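Local coordinates for Myo-inositol-1-phosphate synthase-related protein (Thermotoga maritima MSB8, PDB 3CIN) that is of undetermined function but belongs to the myo-inositol-1-phosphate synthase family and binds nicotinamide-adenine-dinucleotide on a Rossmann-type fold, at residues A[142-147]-A[257-262]; A[171-176]-A[197-202]; A[191-196]-A[217-222]; A[248-253]-A[290-295]. One frame throughout, in Å; residues are numbered along the deposited sequence. Where two conformers were deposited one is given.

Contact 1: A[142-147]-A[257-262]. With NAD (nicotinamide-adenine-dinucleotide), chain F.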
# COMPACT_ATOMS: atom_id res chain seq x y z
N THR A 142 16.89 6.02 27.83
CA THR A 142 16.92 5.58 26.42
C THR A 142 17.89 4.36 26.18
O THR A 142 18.57 4.27 25.11
CB THR A 142 17.23 6.77 25.46
OG1 THR A 142 18.37 7.48 25.94
CG2 THR A 142 16.05 7.79 25.42
N CYS A 143 17.98 3.47 27.19
CA CYS A 143 18.82 2.28 27.14
C CYS A 143 18.24 1.20 26.23
O CYS A 143 17.06 1.20 25.94
CB CYS A 143 19.04 1.67 28.54
SG CYS A 143 20.02 2.73 29.60
N THR A 144 19.11 0.27 25.79
CA THR A 144 18.78 -0.90 25.00
C THR A 144 17.59 -1.65 25.59
O THR A 144 17.46 -1.79 26.79
CB THR A 144 20.01 -1.84 24.95
OG1 THR A 144 21.11 -1.18 24.29
CG2 THR A 144 19.74 -3.19 24.27
N THR A 145 16.68 -2.09 24.73
CA THR A 145 15.55 -2.93 25.16
C THR A 145 15.99 -4.17 25.94
O THR A 145 16.99 -4.80 25.61
CB THR A 145 14.75 -3.39 23.89
OG1 THR A 145 14.46 -2.27 23.04
CG2 THR A 145 13.48 -4.06 24.24
N GLU A 146 15.18 -4.56 26.95
CA GLU A 146 15.54 -5.50 28.02
C GLU A 146 14.54 -6.62 28.17
O GLU A 146 13.34 -6.40 27.97
CB GLU A 146 15.59 -4.85 29.39
CG GLU A 146 16.48 -3.63 29.46
CD GLU A 146 16.25 -2.79 30.68
OE1 GLU A 146 15.19 -2.90 31.31
OE2 GLU A 146 17.14 -1.97 30.97
N ALA A 147 15.04 -7.82 28.43
CA ALA A 147 14.17 -8.95 28.82
C ALA A 147 13.90 -8.78 30.33
O ALA A 147 14.71 -9.19 31.15
CB ALA A 147 14.86 -10.26 28.55
N PHE A 257 17.16 -3.68 17.67
CA PHE A 257 16.21 -4.75 17.29
C PHE A 257 16.75 -6.18 17.42
O PHE A 257 15.97 -7.15 17.35
CB PHE A 257 15.66 -4.53 15.89
CG PHE A 257 15.04 -3.13 15.69
CD1 PHE A 257 14.33 -2.50 16.71
CD2 PHE A 257 15.15 -2.50 14.46
CE1 PHE A 257 13.82 -1.23 16.51
CE2 PHE A 257 14.62 -1.24 14.27
CZ PHE A 257 13.99 -0.61 15.28
N LEU A 258 18.05 -6.31 17.62
CA LEU A 258 18.66 -7.60 17.85
C LEU A 258 19.03 -7.83 19.33
O LEU A 258 19.65 -8.84 19.66
CB LEU A 258 19.92 -7.71 17.02
CG LEU A 258 19.75 -7.57 15.51
CD1 LEU A 258 21.12 -7.36 14.86
CD2 LEU A 258 18.99 -8.75 14.96
N ALA A 259 18.61 -6.93 20.20
CA ALA A 259 19.03 -6.94 21.60
C ALA A 259 18.61 -8.18 22.38
O ALA A 259 19.37 -8.65 23.21
CB ALA A 259 18.58 -5.64 22.33
N LEU A 260 17.45 -8.76 22.05
CA LEU A 260 16.87 -9.81 22.86
C LEU A 260 17.03 -11.15 22.10
O LEU A 260 16.84 -11.22 20.88
CB LEU A 260 15.36 -9.55 23.13
CG LEU A 260 14.93 -8.35 23.98
CD1 LEU A 260 13.50 -8.54 24.61
CD2 LEU A 260 15.92 -8.07 25.00
N THR A 261 17.39 -12.19 22.83
CA THR A 261 17.37 -13.53 22.28
C THR A 261 15.91 -13.98 22.12
O THR A 261 15.01 -13.34 22.63
CB THR A 261 18.08 -14.50 23.19
OG1 THR A 261 17.53 -14.37 24.51
CG2 THR A 261 19.59 -14.20 23.23
N ASP A 262 15.68 -15.07 21.40
CA ASP A 262 14.34 -15.67 21.38
C ASP A 262 13.87 -16.01 22.81
O ASP A 262 12.72 -15.76 23.17
CB ASP A 262 14.29 -16.90 20.45
CG ASP A 262 13.98 -16.52 18.98
OD1 ASP A 262 14.03 -15.31 18.63
OD2 ASP A 262 13.67 -17.44 18.18
PA NAD F . 20.36 2.35 20.55
O1A NAD F . 20.81 3.18 19.38
O2A NAD F . 20.97 0.98 20.53
O5B NAD F . 20.90 3.09 21.82
C5B NAD F . 20.89 2.45 23.10
C4B NAD F . 22.07 3.00 23.88
O4B NAD F . 21.96 2.57 25.23
C3B NAD F . 23.44 2.54 23.38
O3B NAD F . 24.36 3.62 23.35
C2B NAD F . 23.87 1.51 24.42
O2B NAD F . 25.26 1.31 24.43
C1B NAD F . 23.27 2.11 25.67
N9A NAD F . 23.07 1.18 26.78
C8A NAD F . 22.62 -0.13 26.64
N7A NAD F . 22.42 -0.62 27.92
C5A NAD F . 22.77 0.38 28.80
C6A NAD F . 22.86 0.40 30.20
N6A NAD F . 22.48 -0.65 30.99
N1A NAD F . 23.21 1.61 30.78
C2A NAD F . 23.54 2.70 30.00
N3A NAD F . 23.53 2.66 28.62
C4A NAD F . 23.15 1.49 28.06
O3 NAD F . 18.79 2.29 20.63
PN NAD F . 17.80 3.47 20.30
O1N NAD F . 17.25 3.25 18.93
O2N NAD F . 18.38 4.78 20.74
O5D NAD F . 16.59 3.12 21.27
C5D NAD F . 16.69 3.35 22.66
C4D NAD F . 15.54 2.71 23.41
O4D NAD F . 14.36 3.39 23.08
C3D NAD F . 15.30 1.23 23.15
O3D NAD F . 14.89 0.57 24.37
C2D NAD F . 14.10 1.27 22.22
O2D NAD F . 13.30 0.09 22.31
C1D NAD F . 13.35 2.45 22.80
N1N NAD F . 12.39 3.03 21.87
C2N NAD F . 12.81 3.53 20.70
C3N NAD F . 11.79 4.10 19.89
C7N NAD F . 12.23 4.87 18.73
O7N NAD F . 13.57 4.88 18.48
N7N NAD F . 11.33 5.54 17.99
C4N NAD F . 10.46 4.12 20.26
C5N NAD F . 10.07 3.59 21.45
C6N NAD F . 11.08 3.05 22.27

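Contact 2: A[171-176]-A[197-202]. With MG (magnesium ion), chain E; NAD (nicotinamide-adenine-dinucleotide), chain F.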
# COMPACT_ATOMS: atom_id res chain seq x y z
N ALA A 171 18.85 -3.24 33.88
CA ALA A 171 19.49 -1.94 34.13
C ALA A 171 18.46 -0.86 34.43
O ALA A 171 18.65 -0.07 35.33
CB ALA A 171 20.37 -1.53 32.94
N THR A 172 17.42 -0.77 33.63
CA THR A 172 16.37 0.23 33.84
C THR A 172 15.75 0.09 35.23
O THR A 172 15.48 1.12 35.89
CB THR A 172 15.25 0.08 32.77
OG1 THR A 172 15.81 0.34 31.46
CG2 THR A 172 14.08 0.99 33.07
N GLN A 173 15.58 -1.15 35.72
CA GLN A 173 15.04 -1.34 37.08
C GLN A 173 16.01 -0.77 38.12
O GLN A 173 15.60 -0.14 39.06
CB GLN A 173 14.72 -2.78 37.32
CG GLN A 173 13.55 -3.26 36.46
CD GLN A 173 13.33 -4.78 36.57
OE1 GLN A 173 14.29 -5.56 36.66
NE2 GLN A 173 12.05 -5.22 36.52
N VAL A 174 17.30 -1.00 37.94
CA VAL A 174 18.31 -0.48 38.85
C VAL A 174 18.38 1.04 38.75
O VAL A 174 18.44 1.76 39.80
CB VAL A 174 19.68 -1.11 38.56
CG1 VAL A 174 20.77 -0.46 39.45
CG2 VAL A 174 19.64 -2.65 38.80
N TYR A 175 18.35 1.57 37.53
CA TYR A 175 18.36 3.04 37.36
C TYR A 175 17.15 3.77 37.97
O TYR A 175 17.34 4.82 38.60
CB TYR A 175 18.49 3.42 35.91
CG TYR A 175 19.79 3.13 35.24
CD1 TYR A 175 21.03 3.46 35.81
CD2 TYR A 175 19.82 2.57 33.95
CE1 TYR A 175 22.20 3.26 35.13
CE2 TYR A 175 21.00 2.37 33.28
CZ TYR A 175 22.21 2.70 33.88
OH TYR A 175 23.40 2.44 33.22
N ALA A 176 15.94 3.25 37.80
CA ALA A 176 14.75 3.82 38.42
C ALA A 176 14.81 3.78 39.98
O ALA A 176 14.34 4.69 40.67
CB ALA A 176 13.48 3.09 37.92
N THR A 197 10.30 -1.66 29.34
CA THR A 197 10.36 -2.20 30.68
C THR A 197 9.39 -1.49 31.58
O THR A 197 9.31 -0.26 31.61
CB THR A 197 11.77 -2.01 31.24
OG1 THR A 197 12.69 -2.76 30.43
CG2 THR A 197 11.86 -2.39 32.75
N PHE A 198 8.58 -2.26 32.31
CA PHE A 198 7.61 -1.67 33.21
C PHE A 198 8.29 -0.90 34.37
O PHE A 198 9.08 -1.46 35.15
CB PHE A 198 6.73 -2.72 33.87
CG PHE A 198 5.68 -3.36 32.99
CD1 PHE A 198 5.63 -3.21 31.62
CD2 PHE A 198 4.72 -4.16 33.59
CE1 PHE A 198 4.64 -3.85 30.90
CE2 PHE A 198 3.77 -4.78 32.86
CZ PHE A 198 3.73 -4.63 31.54
N ILE A 199 8.03 0.40 34.43
CA ILE A 199 8.39 1.23 35.56
C ILE A 199 7.11 1.96 36.04
O ILE A 199 6.55 1.72 37.14
CB ILE A 199 9.55 2.17 35.22
CG1 ILE A 199 10.81 1.37 34.84
CG2 ILE A 199 9.81 3.10 36.43
CD1 ILE A 199 11.40 0.50 35.97
N ALA A 200 6.55 2.80 35.15
CA ALA A 200 5.22 3.39 35.42
C ALA A 200 4.11 2.35 35.64
O ALA A 200 3.20 2.54 36.42
CB ALA A 200 4.83 4.42 34.35
N ASN A 201 4.25 1.20 34.97
CA ASN A 201 3.29 0.09 35.06
C ASN A 201 3.64 -1.01 36.05
O ASN A 201 2.99 -2.04 36.11
CB ASN A 201 3.08 -0.51 33.65
CG ASN A 201 2.31 0.40 32.79
OD1 ASN A 201 1.07 0.47 32.89
ND2 ASN A 201 3.01 1.12 31.92
N ASP A 202 4.65 -0.76 36.88
CA ASP A 202 5.02 -1.71 37.95
C ASP A 202 4.71 -1.02 39.26
O ASP A 202 5.33 -0.06 39.61
CB ASP A 202 6.49 -2.06 37.88
CG ASP A 202 6.93 -3.19 38.91
OD1 ASP A 202 6.19 -3.47 39.89
OD2 ASP A 202 8.06 -3.75 38.71
MG MG E . -1.26 1.06 32.18
PA NAD F . 20.36 2.35 20.55
O1A NAD F . 20.81 3.18 19.38
O2A NAD F . 20.97 0.98 20.53
O5B NAD F . 20.90 3.09 21.82
C5B NAD F . 20.89 2.45 23.10
C4B NAD F . 22.07 3.00 23.88
O4B NAD F . 21.96 2.57 25.23
C3B NAD F . 23.44 2.54 23.38
O3B NAD F . 24.36 3.62 23.35
C2B NAD F . 23.87 1.51 24.42
O2B NAD F . 25.26 1.31 24.43
C1B NAD F . 23.27 2.11 25.67
N9A NAD F . 23.07 1.18 26.78
C8A NAD F . 22.62 -0.13 26.64
N7A NAD F . 22.42 -0.62 27.92
C5A NAD F . 22.77 0.38 28.80
C6A NAD F . 22.86 0.40 30.20
N6A NAD F . 22.48 -0.65 30.99
N1A NAD F . 23.21 1.61 30.78
C2A NAD F . 23.54 2.70 30.00
N3A NAD F . 23.53 2.66 28.62
C4A NAD F . 23.15 1.49 28.06
O3 NAD F . 18.79 2.29 20.63
PN NAD F . 17.80 3.47 20.30
O1N NAD F . 17.25 3.25 18.93
O2N NAD F . 18.38 4.78 20.74
O5D NAD F . 16.59 3.12 21.27
C5D NAD F . 16.69 3.35 22.66
C4D NAD F . 15.54 2.71 23.41
O4D NAD F . 14.36 3.39 23.08
C3D NAD F . 15.30 1.23 23.15
O3D NAD F . 14.89 0.57 24.37
C2D NAD F . 14.10 1.27 22.22
O2D NAD F . 13.30 0.09 22.31
C1D NAD F . 13.35 2.45 22.80
N1N NAD F . 12.39 3.03 21.87
C2N NAD F . 12.81 3.53 20.70
C3N NAD F . 11.79 4.10 19.89
C7N NAD F . 12.23 4.87 18.73
O7N NAD F . 13.57 4.88 18.48
N7N NAD F . 11.33 5.54 17.99
C4N NAD F . 10.46 4.12 20.26
C5N NAD F . 10.07 3.59 21.45
C6N NAD F . 11.08 3.05 22.27
O HOH W 1 9.64 -3.68 36.52
O HOH W 2 -1.07 0.55 29.86
O HOH W 3 -1.84 -1.19 32.21

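Contact 3: A[191-196]-A[217-222]. With NAD (nicotinamide-adenine-dinucleotide), chain F.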
# COMPACT_ATOMS: atom_id res chain seq x y z
N PHE A 191 11.71 10.86 36.40
CA PHE A 191 12.32 9.78 35.64
C PHE A 191 11.38 9.51 34.45
O PHE A 191 10.20 9.23 34.65
CB PHE A 191 12.44 8.54 36.50
CG PHE A 191 13.16 7.38 35.85
CD1 PHE A 191 14.55 7.31 35.87
CD2 PHE A 191 12.46 6.36 35.23
CE1 PHE A 191 15.24 6.26 35.24
CE2 PHE A 191 13.14 5.25 34.65
CZ PHE A 191 14.54 5.21 34.66
N VAL A 192 11.92 9.63 33.24
CA VAL A 192 11.14 9.41 31.99
C VAL A 192 11.58 8.13 31.33
O VAL A 192 12.66 8.01 30.84
CB VAL A 192 11.32 10.63 31.03
CG1 VAL A 192 10.58 10.43 29.73
CG2 VAL A 192 10.87 11.91 31.70
N ASN A 193 10.69 7.15 31.29
CA ASN A 193 11.01 5.85 30.75
C ASN A 193 10.36 5.64 29.42
O ASN A 193 9.18 5.37 29.37
CB ASN A 193 10.52 4.74 31.69
CG ASN A 193 10.89 3.38 31.19
OD1 ASN A 193 11.93 3.24 30.59
ND2 ASN A 193 10.01 2.41 31.33
N VAL A 194 11.13 5.78 28.38
CA VAL A 194 10.58 5.62 27.04
C VAL A 194 10.84 4.26 26.43
O VAL A 194 10.56 4.10 25.26
CB VAL A 194 10.95 6.78 26.09
CG1 VAL A 194 10.18 8.05 26.54
CG2 VAL A 194 12.43 7.00 26.01
N ILE A 195 11.33 3.29 27.21
CA ILE A 195 11.52 1.90 26.75
C ILE A 195 10.44 0.99 27.36
O ILE A 195 9.66 1.44 28.20
CB ILE A 195 13.00 1.42 26.96
CG1 ILE A 195 13.23 0.85 28.36
CG2 ILE A 195 13.98 2.57 26.69
CD1 ILE A 195 14.54 0.00 28.49
N PRO A 196 10.32 -0.26 26.83
CA PRO A 196 9.22 -1.13 27.23
C PRO A 196 9.15 -1.58 28.67
O PRO A 196 8.08 -1.88 29.19
CB PRO A 196 9.30 -2.30 26.24
CG PRO A 196 10.08 -1.83 25.10
CD PRO A 196 11.06 -0.82 25.68
N PHE A 217 7.27 9.19 34.39
CA PHE A 217 6.48 9.04 33.14
C PHE A 217 6.89 7.72 32.51
O PHE A 217 8.09 7.38 32.39
CB PHE A 217 6.71 10.16 32.14
CG PHE A 217 6.36 11.58 32.63
CD1 PHE A 217 5.39 11.84 33.60
CD2 PHE A 217 7.02 12.67 32.03
CE1 PHE A 217 5.08 13.18 33.95
CE2 PHE A 217 6.72 13.95 32.36
CZ PHE A 217 5.79 14.22 33.35
N GLY A 218 5.90 7.00 32.01
CA GLY A 218 6.20 5.74 31.30
C GLY A 218 4.90 5.06 30.92
O GLY A 218 3.84 5.54 31.30
N ASP A 219 4.99 3.93 30.23
CA ASP A 219 6.23 3.30 29.70
C ASP A 219 6.12 3.15 28.15
O ASP A 219 5.03 2.98 27.63
CB ASP A 219 6.41 1.87 30.30
CG ASP A 219 6.49 1.90 31.84
OD1 ASP A 219 7.27 2.73 32.36
OD2 ASP A 219 5.78 1.12 32.53
N ASP A 220 7.25 3.18 27.47
CA ASP A 220 7.44 2.86 26.03
C ASP A 220 6.94 4.04 25.19
O ASP A 220 5.75 4.24 25.07
CB ASP A 220 6.69 1.58 25.64
CG ASP A 220 7.32 0.88 24.44
OD1 ASP A 220 8.35 1.36 23.94
OD2 ASP A 220 6.79 -0.17 24.06
N GLY A 221 7.84 4.78 24.58
CA GLY A 221 7.43 5.95 23.79
C GLY A 221 6.42 5.64 22.67
O GLY A 221 6.53 4.60 22.02
N ALA A 222 5.45 6.53 22.48
CA ALA A 222 4.34 6.32 21.52
C ALA A 222 4.74 6.74 20.13
O ALA A 222 4.31 7.80 19.63
CB ALA A 222 3.07 7.10 21.94
PA NAD F . 20.36 2.35 20.55
O1A NAD F . 20.81 3.18 19.38
O2A NAD F . 20.97 0.98 20.53
O5B NAD F . 20.90 3.09 21.82
C5B NAD F . 20.89 2.45 23.10
C4B NAD F . 22.07 3.00 23.88
O4B NAD F . 21.96 2.57 25.23
C3B NAD F . 23.44 2.54 23.38
O3B NAD F . 24.36 3.62 23.35
C2B NAD F . 23.87 1.51 24.42
O2B NAD F . 25.26 1.31 24.43
C1B NAD F . 23.27 2.11 25.67
N9A NAD F . 23.07 1.18 26.78
C8A NAD F . 22.62 -0.13 26.64
N7A NAD F . 22.42 -0.62 27.92
C5A NAD F . 22.77 0.38 28.80
C6A NAD F . 22.86 0.40 30.20
N6A NAD F . 22.48 -0.65 30.99
N1A NAD F . 23.21 1.61 30.78
C2A NAD F . 23.54 2.70 30.00
N3A NAD F . 23.53 2.66 28.62
C4A NAD F . 23.15 1.49 28.06
O3 NAD F . 18.79 2.29 20.63
PN NAD F . 17.80 3.47 20.30
O1N NAD F . 17.25 3.25 18.93
O2N NAD F . 18.38 4.78 20.74
O5D NAD F . 16.59 3.12 21.27
C5D NAD F . 16.69 3.35 22.66
C4D NAD F . 15.54 2.71 23.41
O4D NAD F . 14.36 3.39 23.08
C3D NAD F . 15.30 1.23 23.15
O3D NAD F . 14.89 0.57 24.37
C2D NAD F . 14.10 1.27 22.22
O2D NAD F . 13.30 0.09 22.31
C1D NAD F . 13.35 2.45 22.80
N1N NAD F . 12.39 3.03 21.87
C2N NAD F . 12.81 3.53 20.70
C3N NAD F . 11.79 4.10 19.89
C7N NAD F . 12.23 4.87 18.73
O7N NAD F . 13.57 4.88 18.48
N7N NAD F . 11.33 5.54 17.99
C4N NAD F . 10.46 4.12 20.26
C5N NAD F . 10.07 3.59 21.45
C6N NAD F . 11.08 3.05 22.27

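Contact 4: A[248-253]-A[290-295]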
# COMPACT_ATOMS: atom_id res chain seq x y z
N GLN A 248 0.07 -6.19 11.83
CA GLN A 248 0.99 -5.04 11.82
C GLN A 248 2.36 -5.61 11.61
O GLN A 248 2.69 -6.64 12.24
CB GLN A 248 0.88 -4.29 13.14
CG GLN A 248 1.79 -3.11 13.20
CD GLN A 248 1.66 -2.41 14.51
OE1 GLN A 248 0.64 -1.85 14.79
NE2 GLN A 248 2.71 -2.45 15.32
N PHE A 249 3.11 -5.05 10.67
CA PHE A 249 4.47 -5.48 10.42
C PHE A 249 5.34 -4.29 10.59
O PHE A 249 4.97 -3.24 10.09
CB PHE A 249 4.56 -5.98 9.00
CG PHE A 249 5.95 -6.40 8.53
CD1 PHE A 249 6.65 -7.41 9.18
CD2 PHE A 249 6.51 -5.84 7.39
CE1 PHE A 249 7.91 -7.84 8.70
CE2 PHE A 249 7.76 -6.24 6.94
CZ PHE A 249 8.45 -7.26 7.58
N ASN A 250 6.48 -4.44 11.28
CA ASN A 250 7.40 -3.31 11.47
C ASN A 250 8.83 -3.82 11.40
O ASN A 250 9.15 -4.83 12.00
CB ASN A 250 7.10 -2.56 12.75
CG ASN A 250 6.42 -3.43 13.81
OD1 ASN A 250 5.24 -3.85 13.65
ND2 ASN A 250 7.13 -3.72 14.88
N ILE A 251 9.68 -3.17 10.62
CA ILE A 251 11.04 -3.62 10.41
C ILE A 251 11.95 -2.41 10.23
O ILE A 251 11.54 -1.40 9.66
CB ILE A 251 11.13 -4.57 9.24
CG1 ILE A 251 12.46 -5.23 9.09
CG2 ILE A 251 10.77 -3.93 7.82
CD1 ILE A 251 12.39 -6.40 8.17
N GLY A 252 13.19 -2.54 10.67
CA GLY A 252 14.15 -1.45 10.55
C GLY A 252 15.56 -1.96 10.76
O GLY A 252 15.77 -3.16 10.94
N GLY A 253 16.51 -1.04 10.73
CA GLY A 253 17.93 -1.36 10.67
C GLY A 253 18.74 -0.97 11.89
O GLY A 253 20.00 -0.98 11.81
N LYS A 290 3.90 -7.47 16.80
CA LYS A 290 5.16 -8.13 17.26
C LYS A 290 6.26 -7.10 17.33
O LYS A 290 6.10 -5.97 16.87
CB LYS A 290 5.61 -9.23 16.29
CG LYS A 290 4.62 -10.29 16.00
CD LYS A 290 4.20 -11.06 17.23
CE LYS A 290 3.42 -12.32 16.84
NZ LYS A 290 2.34 -12.64 17.83
N PRO A 291 7.36 -7.46 18.00
CA PRO A 291 8.56 -6.64 17.94
C PRO A 291 9.08 -6.36 16.52
O PRO A 291 8.89 -7.20 15.58
CB PRO A 291 9.63 -7.53 18.62
CG PRO A 291 8.89 -8.67 19.37
CD PRO A 291 7.44 -8.60 18.95
N THR A 292 9.76 -5.22 16.40
CA THR A 292 10.36 -4.81 15.16
C THR A 292 11.44 -5.80 14.74
O THR A 292 12.32 -6.16 15.56
CB THR A 292 10.88 -3.39 15.24
OG1 THR A 292 9.80 -2.53 15.66
CG2 THR A 292 11.45 -2.94 13.85
N GLY A 293 11.36 -6.24 13.47
CA GLY A 293 12.33 -7.09 12.80
C GLY A 293 13.54 -6.29 12.29
O GLY A 293 13.50 -5.06 12.25
N TYR A 294 14.61 -6.99 11.93
CA TYR A 294 15.87 -6.33 11.53
C TYR A 294 16.21 -6.48 10.08
O TYR A 294 16.30 -7.62 9.53
CB TYR A 294 17.04 -6.86 12.40
CG TYR A 294 18.37 -6.22 12.14
CD1 TYR A 294 18.71 -5.00 12.72
CD2 TYR A 294 19.29 -6.84 11.33
CE1 TYR A 294 19.93 -4.41 12.46
CE2 TYR A 294 20.52 -6.27 11.10
CZ TYR A 294 20.81 -5.05 11.66
OH TYR A 294 22.05 -4.50 11.44
N LEU A 295 16.50 -5.34 9.43
CA LEU A 295 17.02 -5.30 8.08
C LEU A 295 17.93 -4.07 7.98
O LEU A 295 17.48 -2.94 7.97
CB LEU A 295 15.87 -5.26 7.06
CG LEU A 295 16.13 -5.24 5.56
CD1 LEU A 295 17.05 -6.34 5.13
CD2 LEU A 295 14.81 -5.25 4.87
O HOH W 4 4.31 -6.38 14.24
O HOH W 5 6.83 -6.97 13.04
O HOH W 6 22.43 -1.82 12.28

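Contact 1: A[142-147]-A[257-262]
Thr145 and Ala259 bring their CA atoms within 6.4 Å of each other where two loops pass; residues 142-147 follow strand 138-141, and residues 257-262 run from a short 3-10 turn to helix 262-272. The tightest pair is Thr144 CG2 and Ala259 CB at 3.3 Å, closer than methyl groups usually pack, and the small Ala259 keeps the crowding to one methyl. With chi1 at -63°, Thr144 sends CG2 anti to its backbone N and onto Ala259, while OG1 stands 3.0 Å from C8A of the NAD adenine. Leu260 lays its CD2 branch along the passing backbone, 3.5 Å from Thr145 O and 4.3 Å from Ala147 CB; its branched end covers the peptides of residues 145-147 with apolar surface. Glu146 points away from 257-262, toward helix 171-186. Thr145 turns its hydroxyl to the dinucleotide, NAD O2D donating to Thr145 OG1 over 2.7 Å, and Asp256 holds the same OG1. Next door, Cys143 O accepts from NAD O3D at 2.8 Å, so both hydroxyls of one ribose are gripped. A loop leaving the fourth strand of the parallel sheet to hold this ribose is in keeping with a Rossmann-type dinucleotide site.

Contact 2: A[171-176]-A[197-202]
Ile199 presses on one side of helix 171-186, its CG1 lying 3.7 Å from Thr172 CG2 and its CD1 3.9 Å from Ala176 CB. Those two lie one turn apart, and the small methyl of Ala176 lets the isoleucine come close. Thr197 adds its CG2, 4.1 Å from Thr172 CG2. Both threonines hold this methyl anti to the backbone N (chi1 -63° in each), which turns both hydroxyls to the carboxylate of Glu146; one residue type thus serves apolar and polar neighbours. Beside them the long arm of Gln173, its amide fixed by Thr170 N donating to OE1, crosses Thr197 at about a right angle and gives an NE2 hydrogen to a water, which in turn donates to Phe198 O and Asp202 OD2. The helix belongs to the crossover between parallel strands 138-141 and 189-193, residues 197-202 following the second. From Ile199 to Asp202 the chain makes a type I turn, and Asp202 then N-caps helix 203-211. Farther out, Tyr175 OH donates to NAD N1A over 2.6 Å, with the acceptor at the ring edge, in plane. At the other end Asn201 OD1 binds the magnesium ion at 2.5 Å, alongside oxygens of Pro366, Pro368 and Glu371.

Contact 3: A[191-196]-A[217-222]
Val192 and Phe217 form a parallel bridge, with Phe217 N donating to Phe191 O at 2.9 Å and Asn193 N to Phe217 O at 2.8 Å, the latter almost straight. On one face of the sheet Val192 CG2 meets the Phe217 ring obliquely at CD2, and Leu336 and Leu339 of helix 328-348 cover the same apolar pair. Asn193 reaches across instead: with CG anti to the backbone N (chi1 -178°), its ND2 donates to Asp219 OD1 over 2.9 Å. Asp219 OD1 lies in the amide plane of Asn193, but the amide meets the carboxylate from above, 50° out of its plane. Ala200 N also binds that OD1, while Asn201 ND2 holds OD2, so a buried carboxylate is satisfied on both oxygens and probably helps to position Asn201, a ligand of the magnesium ion. These are neighbouring strands of the parallel Rossmann-type sheet, and beyond their C-terminal ends the two segments stay together beside the C5N-C6N edge of the nicotinamide ring. A cis peptide precedes Asp219, and Gly221 N then donates to Val194 O at 2.9 Å from above the carbonyl plane. The same Val194 O lies 3.2 Å from NAD C6N. Ile195 points away from the other segment, placing CG2 3.2 Å from NAD O3D. The stiff ring of Pro196 crosses the Asp220 carboxylate, whose OD1 stands 3.6 Å from NAD C6N.

Contact 4: A[248-253]-A[290-295]
Asn250 is the first residue of 248-253 to touch the neighbouring strand directly; two positions earlier, Gln248 approaches it by way of a water that accepts from Lys290 N. The side-chain amide of Asn250 takes over pairing to the neighbour, each hydrogen of ND2 having its own acceptor: Thr292 OG1 at 3.0 Å and Lys290 O at 3.2 Å, both close to the amide plane. Its chi1 of 25° is well off a staggered position, a twist that accompanies this double grip. Asn250 O takes the hydrogen of Gly293 N. Ile251 follows, its CG1 anti to the backbone N (chi1 -171°) and 3.3 Å from Gly293 O, where the neighbour has no side chain to compete for the space. Ile251 CD1 rests 3.8 Å from Leu295 CB, and the second subunit packs against both residues with Tyr288 and His287. Gly252 continues the parallel ladder, its N donating to Gly293 O at 3.0 Å and its O accepting from Leu295 N at 2.8 Å. At Gly253 the backbone bends off, and a water links Gly253 O to Tyr294 OH, lying in the plane of the phenol ring at its edge. Strand 287-294 is outermost in the mixed sheet within this chain, and the chemistry implies two kinds of attachment: backbone hydrogen bonds from Gly293 to Leu295, and a side-chain amide standing in where residues 290-292 lie outside the regular ladder.

From the N terminus, residues 142-147 open the long loop that contact 1 closes at 257-262, and contacts 2 and 3 nest inside it. Contact 2 opens at 171-176, contact 3 at 191-196; contact 2 closes at 197-202 before contact 3 does at 217-222, so the two cross. Contact 4 opens at 248-253 within the loop of contact 1 and closes beyond it at 290-295, crossing it. Contacts 1, 2 and 3 touch NAD; contact 2 ties helix 171-186 to the loop after strand 189-193, contact 3 joins neighbouring strands of the parallel sheet, and contact 1 ties a loop of that sheet to the one leading to helix 262-272. Through Phe257 and Leu258, contact 1 also abuts the mixed sheet of contact 4.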